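Levanase (PDB 4AZZ) hydrolyses fructans such as levan as an exo-acting fructosidase, and the fragment here is its CBM66 carbohydrate-binding module, which probably directs the enzyme to levan. Local coordinates at residues T10-V15 with I36-S41; D44-S49 with H114-A119; I53-G58 with I107-K112; L86-K91 with I100-T105. All coordinates share one frame; numbering follows the deposited sequence.

Contact 1. Residues T10-V15 with I36-S41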
loop_
_atom_site.group_PDB
_atom_site.type_symbol
_atom_site.label_atom_id
_atom_site.label_comp_id
_atom_site.label_asym_id
_atom_site.label_seq_id
_atom_site.Cartn_x
_atom_site.Cartn_y
_atom_site.Cartn_z
ATOM N N THR A 10 -3.331 14.618 -3.114
ATOM C CA THR A 10 -2.668 15.554 -2.202
ATOM C C THR A 10 -3.052 15.335 -0.751
ATOM O O THR A 10 -3.756 14.361 -0.390
ATOM C CB THR A 10 -2.963 17.030 -2.554
ATOM O OG1 THR A 10 -4.373 17.270 -2.404
ATOM C CG2 THR A 10 -2.510 17.347 -3.982
ATOM N N GLY A 11 -2.588 16.253 0.089
ATOM C CA GLY A 11 -2.863 16.231 1.499
ATOM C C GLY A 11 -2.230 15.050 2.224
ATOM O O GLY A 11 -2.808 14.531 3.169
ATOM N N TRP A 12 -1.026 14.664 1.820
ATOM C CA TRP A 12 -0.347 13.540 2.483
ATOM C C TRP A 12 0.087 13.927 3.860
ATOM O O TRP A 12 0.862 14.863 4.028
ATOM C CB TRP A 12 0.839 13.073 1.653
ATOM C CG TRP A 12 0.422 12.441 0.366
ATOM C CD1 TRP A 12 0.258 13.061 -0.879
ATOM C CD2 TRP A 12 0.096 11.032 0.142
ATOM N NE1 TRP A 12 -0.151 12.154 -1.822
ATOM C CE2 TRP A 12 -0.264 10.910 -1.263
ATOM C CE3 TRP A 12 0.047 9.898 0.956
ATOM C CZ2 TRP A 12 -0.624 9.702 -1.822
ATOM C CZ3 TRP A 12 -0.292 8.676 0.363
ATOM C CH2 TRP A 12 -0.618 8.583 -0.984
ATOM N N THR A 13 -0.412 13.206 4.859
ATOM C CA THR A 13 -0.196 13.559 6.248
ATOM C C THR A 13 0.207 12.323 7.013
ATOM O O THR A 13 -0.517 11.328 7.036
ATOM C CB THR A 13 -1.459 14.160 6.892
ATOM O OG1 THR A 13 -1.877 15.298 6.139
ATOM C CG2 THR A 13 -1.185 14.609 8.340
ATOM N N THR A 14 1.384 12.387 7.622
ATOM C CA THR A 14 1.864 11.283 8.448
ATOM C C THR A 14 0.913 10.881 9.567
ATOM O O THR A 14 0.300 11.734 10.233
ATOM C CB THR A 14 3.198 11.692 9.080
ATOM O OG1 THR A 14 4.175 11.772 8.032
ATOM C CG2 THR A 14 3.601 10.679 10.145
ATOM N N VAL A 15 0.747 9.569 9.764
ATOM C CA VAL A 15 -0.014 9.047 10.916
ATOM C C VAL A 15 1.016 8.719 11.990
ATOM O O VAL A 15 0.883 9.133 13.144
ATOM C CB VAL A 15 -0.882 7.793 10.570
ATOM C CG1 VAL A 15 -1.547 7.224 11.816
ATOM C CG2 VAL A 15 -1.973 8.137 9.550
ATOM N N ILE A 36 1.104 6.654 6.266
ATOM C CA ILE A 36 0.791 8.006 5.873
ATOM C C ILE A 36 -0.503 8.005 5.071
ATOM O O ILE A 36 -0.717 7.100 4.276
ATOM C CB ILE A 36 1.966 8.607 5.098
ATOM C CG1 ILE A 36 1.729 10.120 4.870
ATOM C CG2 ILE A 36 2.298 7.840 3.816
ATOM C CD1 ILE A 36 2.916 10.750 4.192
ATOM N N LEU A 37 -1.383 8.974 5.280
ATOM C CA LEU A 37 -2.668 8.986 4.563
ATOM C C LEU A 37 -2.820 10.192 3.702
ATOM O O LEU A 37 -2.475 11.272 4.129
ATOM C CB LEU A 37 -3.866 8.999 5.531
ATOM C CG LEU A 37 -4.030 7.679 6.255
ATOM C CD1 LEU A 37 -5.180 7.764 7.217
ATOM C CD2 LEU A 37 -4.268 6.542 5.260
ATOM N N SER A 38 -3.382 10.012 2.511
ATOM C CA SER A 38 -3.768 11.154 1.698
ATOM C C SER A 38 -5.132 11.625 2.146
ATOM O O SER A 38 -5.873 10.874 2.776
ATOM C CB SER A 38 -3.840 10.699 0.254
ATOM O OG SER A 38 -4.450 11.708 -0.518
ATOM N N SER A 39 -5.494 12.877 1.837
ATOM C CA SER A 39 -6.816 13.407 2.186
ATOM C C SER A 39 -7.894 12.829 1.270
ATOM O O SER A 39 -9.094 12.926 1.564
ATOM C CB SER A 39 -6.820 14.929 2.046
ATOM O OG SER A 39 -6.199 15.322 0.840
ATOM N N ALA A 40 -7.445 12.266 0.174
ATOM C CA ALA A 40 -8.297 11.693 -0.845
ATOM C C ALA A 40 -8.986 10.414 -0.345
ATOM O O ALA A 40 -8.354 9.585 0.318
ATOM C CB ALA A 40 -7.475 11.385 -2.065
ATOM N N SER A 41 -10.259 10.269 -0.706
ATOM C CA SER A 41 -11.031 9.071 -0.392
ATOM C C SER A 41 -11.504 8.405 -1.675
ATOM O O SER A 41 -11.490 9.013 -2.771
ATOM C CB SER A 41 -12.240 9.405 0.480
ATOM O OG SER A 41 -11.882 9.647 1.824
#

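Contact 2. Residues D44-S49 with H114-A119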
loop_
_atom_site.group_PDB
_atom_site.type_symbol
_atom_site.label_atom_id
_atom_site.label_comp_id
_atom_site.label_asym_id
_atom_site.label_seq_id
_atom_site.Cartn_x
_atom_site.Cartn_y
_atom_site.Cartn_z
ATOM N N ASP A 44 -14.864 2.772 -5.212
ATOM C CA ASP A 44 -14.353 1.894 -6.264
ATOM C C ASP A 44 -13.293 2.666 -7.054
ATOM O O ASP A 44 -13.471 3.849 -7.389
ATOM C CB ASP A 44 -15.492 1.484 -7.187
ATOM C CG ASP A 44 -16.510 0.554 -6.495
ATOM O OD1 ASP A 44 -16.242 0.018 -5.383
ATOM O OD2 ASP A 44 -17.574 0.331 -7.119
ATOM N N PHE A 45 -12.180 1.998 -7.361
ATOM C CA PHE A 45 -11.036 2.705 -7.905
ATOM C C PHE A 45 -9.970 1.715 -8.380
ATOM O O PHE A 45 -10.021 0.491 -8.101
ATOM C CB PHE A 45 -10.397 3.654 -6.852
ATOM C CG PHE A 45 -10.136 2.965 -5.527
ATOM C CD1 PHE A 45 -9.058 2.092 -5.398
ATOM C CD2 PHE A 45 -11.017 3.145 -4.447
ATOM C CE1 PHE A 45 -8.828 1.372 -4.230
ATOM C CE2 PHE A 45 -10.800 2.413 -3.267
ATOM C CZ PHE A 45 -9.708 1.538 -3.163
ATOM N N THR A 46 -9.031 2.286 -9.135
ATOM C CA THR A 46 -7.681 1.735 -9.289
ATOM C C THR A 46 -6.745 2.560 -8.439
ATOM O O THR A 46 -6.962 3.772 -8.210
ATOM C CB THR A 46 -7.220 1.648 -10.766
ATOM O OG1 THR A 46 -7.173 2.959 -11.338
ATOM C CG2 THR A 46 -8.164 0.806 -11.549
ATOM N N TYR A 47 -5.731 1.906 -7.882
ATOM C CA TYR A 47 -4.761 2.580 -7.024
ATOM C C TYR A 47 -3.429 1.861 -7.180
ATOM O O TYR A 47 -3.376 0.624 -7.094
ATOM C CB TYR A 47 -5.204 2.490 -5.552
ATOM C CG TYR A 47 -4.322 3.177 -4.537
ATOM C CD1 TYR A 47 -3.727 4.389 -4.830
ATOM C CD2 TYR A 47 -4.140 2.640 -3.243
ATOM C CE1 TYR A 47 -2.969 5.099 -3.894
ATOM C CE2 TYR A 47 -3.365 3.326 -2.277
ATOM C CZ TYR A 47 -2.794 4.572 -2.609
ATOM O OH TYR A 47 -2.037 5.289 -1.707
ATOM N N GLU A 48 -2.363 2.617 -7.432
ATOM C CA GLU A 48 -1.103 1.945 -7.794
ATOM C C GLU A 48 0.105 2.790 -7.497
ATOM O O GLU A 48 -0.002 3.989 -7.347
ATOM C CB GLU A 48 -1.111 1.543 -9.291
ATOM C CG GLU A 48 -1.161 2.743 -10.240
ATOM C CD GLU A 48 -1.496 2.333 -11.658
ATOM O OE1 GLU A 48 -0.719 1.572 -12.291
ATOM O OE2 GLU A 48 -2.563 2.758 -12.139
ATOM N N SER A 49 1.249 2.118 -7.388
ATOM C CA SER A 49 2.516 2.756 -7.081
ATOM C C SER A 49 3.652 1.910 -7.572
ATOM O O SER A 49 3.555 0.673 -7.617
ATOM C CB SER A 49 2.655 2.894 -5.551
ATOM O OG SER A 49 3.807 3.665 -5.183
ATOM N N HIS A 114 6.016 -2.715 -9.481
ATOM C CA HIS A 114 4.805 -1.935 -9.618
ATOM C C HIS A 114 3.661 -2.729 -9.011
ATOM O O HIS A 114 3.493 -3.909 -9.309
ATOM C CB HIS A 114 4.504 -1.665 -11.099
ATOM C CG HIS A 114 3.474 -0.585 -11.285
ATOM N ND1 HIS A 114 3.749 0.702 -11.054
ATOM C CD2 HIS A 114 2.125 -0.636 -11.655
ATOM C CE1 HIS A 114 2.659 1.458 -11.274
ATOM N NE2 HIS A 114 1.663 0.643 -11.637
ATOM N N LEU A 115 2.914 -2.111 -8.098
ATOM C CA LEU A 115 1.778 -2.801 -7.486
ATOM C C LEU A 115 0.519 -1.988 -7.752
ATOM O O LEU A 115 0.502 -0.770 -7.543
ATOM C CB LEU A 115 1.999 -2.897 -5.965
ATOM C CG LEU A 115 1.068 -3.799 -5.178
ATOM C CD1 LEU A 115 1.308 -5.238 -5.607
ATOM C CD2 LEU A 115 1.314 -3.638 -3.656
ATOM N N LYS A 116 -0.517 -2.681 -8.192
ATOM C CA LYS A 116 -1.793 -2.046 -8.534
ATOM C C LYS A 116 -2.963 -2.816 -7.934
ATOM O O LYS A 116 -2.988 -4.052 -7.967
ATOM C CB LYS A 116 -1.950 -1.907 -10.058
ATOM C CG LYS A 116 -3.353 -1.433 -10.498
ATOM C CD LYS A 116 -3.312 -1.324 -12.042
ATOM C CE LYS A 116 -4.633 -0.956 -12.656
ATOM N NZ LYS A 116 -4.515 -1.184 -14.132
ATOM N N THR A 117 -3.929 -2.111 -7.341
ATOM C CA THR A 117 -5.141 -2.724 -6.844
ATOM C C THR A 117 -6.305 -2.158 -7.653
ATOM O O THR A 117 -6.347 -0.919 -7.842
ATOM C CB THR A 117 -5.327 -2.394 -5.333
ATOM O OG1 THR A 117 -4.286 -3.034 -4.578
ATOM C CG2 THR A 117 -6.724 -2.820 -4.801
ATOM N N GLU A 118 -7.214 -3.047 -8.074
ATOM C CA GLU A 118 -8.511 -2.652 -8.611
ATOM C C GLU A 118 -9.582 -3.062 -7.566
ATOM O O GLU A 118 -9.783 -4.236 -7.342
ATOM C CB GLU A 118 -8.738 -3.353 -9.963
ATOM C CG GLU A 118 -7.774 -2.879 -11.053
ATOM C CD GLU A 118 -7.979 -3.543 -12.424
ATOM O OE1 GLU A 118 -8.513 -4.666 -12.492
ATOM O OE2 GLU A 118 -7.587 -2.931 -13.449
ATOM N N ALA A 119 -10.249 -2.091 -6.952
ATOM C CA ALA A 119 -11.235 -2.359 -5.920
ATOM C C ALA A 119 -12.581 -1.978 -6.517
ATOM O O ALA A 119 -12.824 -0.816 -6.835
ATOM C CB ALA A 119 -10.927 -1.534 -4.661
#

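Contact 3. Residues I53-G58 with I107-K112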
loop_
_atom_site.group_PDB
_atom_site.type_symbol
_atom_site.label_atom_id
_atom_site.label_comp_id
_atom_site.label_asym_id
_atom_site.label_seq_id
_atom_site.Cartn_x
_atom_site.Cartn_y
_atom_site.Cartn_z
ATOM N N ILE A 53 11.793 -1.649 -1.956
ATOM C CA ILE A 53 12.268 -1.893 -0.592
ATOM C C ILE A 53 13.781 -1.624 -0.570
ATOM O O ILE A 53 14.526 -2.209 -1.381
ATOM C CB ILE A 53 12.049 -3.364 -0.169
ATOM C CG1 ILE A 53 10.585 -3.816 -0.378
ATOM C CG2 ILE A 53 12.471 -3.588 1.290
ATOM C CD1 ILE A 53 9.535 -2.953 0.304
ATOM N N LYS A 54 14.237 -0.750 0.321
ATOM C CA LYS A 54 15.626 -0.311 0.357
ATOM C C LYS A 54 16.394 -1.146 1.375
ATOM O O LYS A 54 15.830 -1.997 2.052
ATOM C CB LYS A 54 15.685 1.151 0.807
ATOM C CG LYS A 54 14.711 2.087 0.118
ATOM C CD LYS A 54 15.336 2.708 -1.107
ATOM C CE LYS A 54 16.692 3.276 -0.764
ATOM N NZ LYS A 54 17.227 4.052 -1.898
ATOM N N ASP A 55 17.683 -0.877 1.512
ATOM C CA ASP A 55 18.413 -1.462 2.630
ATOM C C ASP A 55 17.912 -0.826 3.945
ATOM O O ASP A 55 17.374 0.298 3.955
ATOM C CB ASP A 55 19.909 -1.203 2.457
ATOM C CG ASP A 55 20.465 -1.793 1.156
ATOM O OD1 ASP A 55 19.977 -2.852 0.704
ATOM O OD2 ASP A 55 21.403 -1.206 0.575
ATOM N N GLY A 56 18.095 -1.524 5.054
ATOM C CA GLY A 56 17.837 -0.950 6.366
ATOM C C GLY A 56 16.673 -1.582 7.073
ATOM O O GLY A 56 15.855 -2.267 6.457
ATOM N N ASN A 57 16.571 -1.332 8.376
ATOM C CA ASN A 57 15.559 -1.987 9.186
ATOM C C ASN A 57 15.611 -3.492 8.912
ATOM O O ASN A 57 16.691 -4.106 8.894
ATOM C CB ASN A 57 14.164 -1.384 8.944
ATOM C CG ASN A 57 14.142 0.138 9.120
ATOM O OD1 ASN A 57 13.764 0.645 10.186
ATOM N ND2 ASN A 57 14.587 0.876 8.091
ATOM N N GLY A 58 14.455 -4.084 8.701
ATOM C CA GLY A 58 14.358 -5.511 8.549
ATOM C C GLY A 58 14.147 -5.945 7.117
ATOM O O GLY A 58 13.925 -7.138 6.891
ATOM N N ILE A 107 10.413 -11.336 -3.791
ATOM C CA ILE A 107 10.489 -9.895 -3.689
ATOM C C ILE A 107 11.894 -9.551 -3.148
ATOM O O ILE A 107 12.230 -9.903 -2.018
ATOM C CB ILE A 107 9.441 -9.367 -2.716
ATOM C CG1 ILE A 107 7.986 -9.680 -3.193
ATOM C CG2 ILE A 107 9.587 -7.868 -2.501
ATOM C CD1 ILE A 107 7.561 -8.970 -4.465
ATOM N N ASP A 108 12.677 -8.852 -3.960
ATOM C CA ASP A 108 14.060 -8.589 -3.600
ATOM C C ASP A 108 14.203 -7.122 -3.243
ATOM O O ASP A 108 13.477 -6.273 -3.766
ATOM C CB ASP A 108 14.950 -8.878 -4.804
ATOM C CG ASP A 108 15.036 -10.371 -5.153
ATOM O OD1 ASP A 108 14.746 -11.234 -4.295
ATOM O OD2 ASP A 108 15.447 -10.623 -6.286
ATOM N N VAL A 109 15.151 -6.813 -2.359
ATOM C CA VAL A 109 15.472 -5.414 -2.045
ATOM C C VAL A 109 16.128 -4.704 -3.253
ATOM O O VAL A 109 16.786 -5.337 -4.060
ATOM C CB VAL A 109 16.322 -5.323 -0.749
ATOM C CG1 VAL A 109 17.080 -4.013 -0.632
ATOM C CG2 VAL A 109 15.422 -5.491 0.457
ATOM N N ASN A 110 15.877 -3.408 -3.399
ATOM C CA ASN A 110 16.487 -2.553 -4.420
ATOM C C ASN A 110 16.045 -2.890 -5.829
ATOM O O ASN A 110 16.765 -2.586 -6.771
ATOM C CB ASN A 110 17.996 -2.685 -4.346
ATOM C CG ASN A 110 18.588 -2.019 -3.109
ATOM O OD1 ASN A 110 19.555 -2.518 -2.530
ATOM N ND2 ASN A 110 18.035 -0.911 -2.715
ATOM N N LYS A 111 14.915 -3.583 -5.958
ATOM C CA LYS A 111 14.240 -3.827 -7.223
ATOM C C LYS A 111 12.908 -3.066 -7.203
ATOM O O LYS A 111 12.155 -3.117 -6.217
ATOM C CB LYS A 111 14.003 -5.323 -7.439
ATOM C CG LYS A 111 13.411 -5.659 -8.805
ATOM C CD LYS A 111 13.472 -7.157 -9.104
ATOM C CE LYS A 111 14.840 -7.632 -9.604
ATOM N NZ LYS A 111 14.845 -9.089 -9.971
ATOM N N LYS A 112 12.638 -2.319 -8.267
ATOM C CA LYS A 112 11.417 -1.571 -8.351
ATOM C C LYS A 112 10.318 -2.546 -8.734
ATOM O O LYS A 112 10.455 -3.340 -9.712
ATOM C CB LYS A 112 11.543 -0.459 -9.390
ATOM C CG LYS A 112 10.220 0.261 -9.579
ATOM C CD LYS A 112 10.377 1.661 -10.129
ATOM C CE LYS A 112 11.030 1.672 -11.480
ATOM N NZ LYS A 112 11.665 3.005 -11.667
HETATM O O HOH W 1 12.294 -3.667 -3.684
#

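Contact 4. Residues L86-K91 with I100-T105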
loop_
_atom_site.group_PDB
_atom_site.type_symbol
_atom_site.label_atom_id
_atom_site.label_comp_id
_atom_site.label_asym_id
_atom_site.label_seq_id
_atom_site.Cartn_x
_atom_site.Cartn_y
_atom_site.Cartn_z
ATOM N N LEU A 86 6.355 -12.266 -0.447
ATOM C CA LEU A 86 4.898 -12.394 -0.568
ATOM C C LEU A 86 4.371 -11.080 -1.140
ATOM O O LEU A 86 4.915 -10.006 -0.846
ATOM C CB LEU A 86 4.280 -12.543 0.843
ATOM C CG LEU A 86 4.288 -13.900 1.537
ATOM C CD1 LEU A 86 3.745 -13.724 2.951
ATOM C CD2 LEU A 86 3.443 -14.878 0.741
ATOM N N VAL A 87 3.279 -11.173 -1.890
ATOM C CA VAL A 87 2.320 -10.077 -2.009
ATOM C C VAL A 87 1.165 -10.466 -1.082
ATOM O O VAL A 87 0.593 -11.537 -1.227
ATOM C CB VAL A 87 1.810 -9.911 -3.458
ATOM C CG1 VAL A 87 0.668 -8.892 -3.515
ATOM C CG2 VAL A 87 2.956 -9.443 -4.354
ATOM N N LYS A 88 0.837 -9.594 -0.121
ATOM C CA LYS A 88 -0.194 -9.927 0.857
ATOM C C LYS A 88 -1.352 -8.954 0.719
ATOM O O LYS A 88 -1.135 -7.749 0.605
ATOM C CB LYS A 88 0.390 -9.852 2.278
ATOM C CG LYS A 88 -0.504 -10.422 3.361
ATOM C CD LYS A 88 0.205 -10.272 4.724
ATOM C CE LYS A 88 1.470 -11.138 4.865
ATOM N NZ LYS A 88 2.224 -10.890 6.138
ATOM N N PHE A 89 -2.582 -9.484 0.754
ATOM C CA PHE A 89 -3.760 -8.645 0.806
ATOM C C PHE A 89 -4.353 -8.882 2.183
ATOM O O PHE A 89 -4.655 -10.021 2.540
ATOM C CB PHE A 89 -4.719 -9.008 -0.336
ATOM C CG PHE A 89 -6.072 -8.322 -0.268
ATOM C CD1 PHE A 89 -6.196 -6.986 0.061
ATOM C CD2 PHE A 89 -7.223 -9.038 -0.594
ATOM C CE1 PHE A 89 -7.458 -6.353 0.105
ATOM C CE2 PHE A 89 -8.492 -8.422 -0.591
ATOM C CZ PHE A 89 -8.599 -7.072 -0.234
ATOM N N PHE A 90 -4.459 -7.821 2.983
ATOM C CA PHE A 90 -4.978 -8.031 4.343
ATOM C C PHE A 90 -5.757 -6.831 4.788
ATOM O O PHE A 90 -5.914 -5.845 4.042
ATOM C CB PHE A 90 -3.849 -8.371 5.357
ATOM C CG PHE A 90 -2.752 -7.311 5.491
ATOM C CD1 PHE A 90 -1.788 -7.141 4.490
ATOM C CD2 PHE A 90 -2.669 -6.524 6.645
ATOM C CE1 PHE A 90 -0.762 -6.231 4.647
ATOM C CE2 PHE A 90 -1.640 -5.617 6.789
ATOM C CZ PHE A 90 -0.715 -5.456 5.778
ATOM N N LYS A 91 -6.343 -6.964 5.975
ATOM C CA LYS A 91 -7.192 -5.895 6.514
ATOM C C LYS A 91 -6.758 -5.640 7.951
ATOM O O LYS A 91 -6.357 -6.582 8.647
ATOM C CB LYS A 91 -8.710 -6.242 6.446
ATOM C CG LYS A 91 -9.126 -7.554 7.131
ATOM C CD LYS A 91 -10.617 -7.835 6.899
ATOM C CE LYS A 91 -10.943 -9.257 7.282
ATOM N NZ LYS A 91 -12.323 -9.629 6.961
ATOM N N ILE A 100 -6.250 -11.854 4.045
ATOM C CA ILE A 100 -7.333 -12.241 3.153
ATOM C C ILE A 100 -6.778 -13.195 2.119
ATOM O O ILE A 100 -7.401 -14.235 1.809
ATOM C CB ILE A 100 -7.971 -11.005 2.497
ATOM C CG1 ILE A 100 -8.537 -10.089 3.592
ATOM C CG2 ILE A 100 -9.032 -11.389 1.432
ATOM C CD1 ILE A 100 -8.823 -8.691 3.031
ATOM N N ALA A 101 -5.599 -12.892 1.553
ATOM C CA ALA A 101 -4.993 -13.816 0.547
ATOM C C ALA A 101 -3.555 -13.382 0.395
ATOM O O ALA A 101 -3.240 -12.230 0.656
ATOM C CB ALA A 101 -5.688 -13.666 -0.816
ATOM N N GLU A 102 -2.688 -14.299 0.011
ATOM C CA GLU A 102 -1.321 -13.894 -0.267
ATOM C C GLU A 102 -0.789 -14.772 -1.378
ATOM O O GLU A 102 -1.348 -15.848 -1.633
ATOM C CB GLU A 102 -0.453 -14.018 1.000
ATOM C CG GLU A 102 -0.210 -15.436 1.438
ATOM C CD GLU A 102 0.436 -15.553 2.807
ATOM O OE1 GLU A 102 0.221 -14.649 3.650
ATOM O OE2 GLU A 102 1.090 -16.601 3.024
ATOM N N TYR A 103 0.287 -14.324 -2.012
ATOM C CA TYR A 103 0.855 -14.987 -3.214
ATOM C C TYR A 103 2.366 -15.011 -3.034
ATOM O O TYR A 103 2.972 -13.972 -2.866
ATOM C CB TYR A 103 0.528 -14.132 -4.420
ATOM C CG TYR A 103 1.009 -14.710 -5.718
ATOM C CD1 TYR A 103 0.273 -15.677 -6.365
ATOM C CD2 TYR A 103 2.170 -14.234 -6.318
ATOM C CE1 TYR A 103 0.686 -16.219 -7.576
ATOM C CE2 TYR A 103 2.590 -14.777 -7.544
ATOM C CZ TYR A 103 1.846 -15.751 -8.147
ATOM O OH TYR A 103 2.222 -16.304 -9.371
ATOM N N LYS A 104 2.971 -16.196 -2.994
ATOM C CA LYS A 104 4.402 -16.301 -2.709
ATOM C C LYS A 104 5.172 -16.091 -4.015
ATOM O O LYS A 104 4.939 -16.755 -5.000
ATOM C CB LYS A 104 4.730 -17.654 -2.061
ATOM C CG LYS A 104 6.024 -17.756 -1.259
ATOM C CD LYS A 104 5.967 -17.095 0.121
ATOM C CE LYS A 104 6.806 -17.831 1.168
ATOM N NZ LYS A 104 8.278 -17.494 1.217
ATOM N N THR A 105 6.084 -15.127 -4.010
ATOM C CA THR A 105 6.777 -14.764 -5.219
ATOM C C THR A 105 8.027 -13.991 -4.777
ATOM O O THR A 105 8.009 -13.307 -3.757
ATOM C CB THR A 105 5.830 -13.915 -6.124
ATOM O OG1 THR A 105 6.399 -13.757 -7.432
ATOM C CG2 THR A 105 5.540 -12.529 -5.516
#

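Contact 1. Residues T10-V15 with I36-S41
The backbone oxygen T10 O is gripped by three donors from the S38-S39 corner. S38 OG donates to T10 O at 2.7 Å, tilted slightly from the carbonyl plane. S39 N reaches T10 O at 3.2 Å within that plane, and S39 OG, in the conformer modelled, comes from above it. S38 OG is turned anti to its backbone nitrogen (chi1 169°), and besides reaching T10 it accepts from A40 N at 3.1 Å, closing an ST turn. G11 lies beside this corner with positive phi, which by itself favours glycine; in the conformer modelled, S39 OG would probably also crowd a beta carbon. The indole of W12 lies against S38, whose CB sits 3.7 Å from the centroid of the six-membered ring and only 4° off its normal, a CH-pi contact over the face. W12 NE1 donates to M9 O, which fixes the turn of the ring. With an alanine here, S38 CB would probably lose the flat surface it rests on and M9 O its indole N-H partner. Beyond W12 the chains pair as antiparallel strands: T13 N bonds to L37 O at 2.9 Å, and L37 N returns a bond to T13 O. On one face, I36 CD1 lies 4.0 Å from W12 CB; on the other, V15 CG2 meets L37 CG at 3.9 Å. Strand 13-16 forms the edge of a seven-stranded antiparallel sheet, strand 33-42 is its inner neighbour, and strand 144-150 follows. W12 and I36 also touch K26 on strand 25-30 of the second sheet.

Contact 2. Residues D44-S49 with H114-A119
Main-chain hydrogen bonds join F45, Y47 and S49 to A119, T117 and L115, two to each pair, in a regular antiparallel ladder; the bond from T117 N to Y47 O is 2.8 Å. Among side chains, the shortest polar link runs from H114 NE2 to E48 OE1, 2.6 Å long and nearly straight at 173°. It lies in the imidazole plane and uses the anti lone pair of OE1, while the carboxylate is turned 56° from the ring. E48 CG lies between backbone N and carbonyl carbon (chi1 64°), standing the extended chain out from the sheet, where the H114 ring leans over to OE1. H114 ND1 bonds to D50, so two carboxylates hold the ring and would probably favour a positive imidazole. A leucine in its place would probably leave both acids without this shared partner. Apolar contacts complete the pairing: E48 CB and K116 CB lie alongside each other 3.6 Å apart, and A119 CB sits over the F45 ring face, 3.9 Å from its centroid. The pair lies inside a seven-stranded sheet, with strand 154-164 beyond 45-53 and 123-128 beyond 112-120; Y47, S49, T117 and A119 face strand 61-68 of the other sheet.

Contact 3. Residues I53-G58 with I107-K112
A type II beta turn, D108 to K111, sits against the end of strand 45-53, where V109 and N110 meet I53. N110, the third residue of the turn, has the positive phi that this position requires. Its N donates to I53 O at 2.7 Å, nearly in line with the carbonyl bond (C=O...N 172°), and V109 CA adds a weak C-H contact to the same oxygen. The other polar group of I53 is met through water: I53 N donates to one molecule at 2.7 Å, which in turn donates to D108 O at 2.9 Å and to K111 O at 2.6 Å. Both ends of the I53 backbone are thus tied to the turn, one directly and one through the water that spans it. In the conformers modelled, I53 CG2 and V109 CG2 touch at 3.6 Å, the side chains crossing at about a right angle; V109 chi1 of 160° sets CG1 anti to its backbone N, near I53 O and D55, and turns CG2 to the isoleucine. The D55 carboxylate forms a salt bridge with R59. A type II turn with positive phi at its third position, in loops linking strands of an antiparallel beta sandwich, is consistent with the concanavalin-like clan.

Contact 4. Residues L86-K91 with I100-T105
F89 and I100 form the tight part of this antiparallel pairing. I100 CD1 lies over one face of the phenyl ring, 3.7 Å from its centroid and 17° off the normal, a CH-pi contact, while I100 CG2 touches F89 CD2 at 3.6 Å. F89 has its ring anti to the backbone N (chi1 172°), which carries it beneath the isoleucine, whose two branches both reach the ring. The backbone is irregular at the same place: I100 and A101 both face F89 in a classic beta bulge, and F89 O accepts two bonds, from I100 N at 2.9 Å and from A101 N at 3.2 Å. F89 N completes the pair with a bond to A101 O at 2.8 Å. Further along, V87 and Y103 exchange regular main-chain bonds, and V87 and F89 pack onto I126 of the facing sheet. On the other face buried L86 is lapped by the E102 and K104 chains. E102 CG stands between its backbone N and carbonyl carbon (chi1 69°), and the exposed carboxylate lies beside the L86 methyls, OE2 3.7 Å from CD2. Looser are the charged ends: K88 runs alongside E102, but its NZ is 4.9 Å from E102 OE1, too far for a salt bridge in the conformer modelled. K104 NZ, in the conformer modelled, bonds to H84 O. The chemistry implies two unlike faces: the F89 side is largely apolar, beside a carbonyl that accepts two hydrogen bonds, whereas the other mixes buried L86 with spaced charges that would probably contribute only a modest, solvent-screened attraction.

From the N terminus, contact 1 closes first, around strands 18-22 and 25-30, which belong to the second sheet. Contact 2 then opens in series with it and closes the longest loop, joining central strands 45-53 and 112-120. Contact 3 nests inside that loop, and contact 4, a hairpin, nests inside contact 3; none cross. Contacts 1 and 4 lie at the two edges of one seven-stranded sheet, their centres about 24 Å apart, while contact 2 lies within the other. The sandwich is bridged where W12 CH2 meets Y47 OH at 3.7 Å and where V87 CG1 meets L115 CD1 at 4.3 Å. Contact 3 ties loops at one end, with I107 packing against L86.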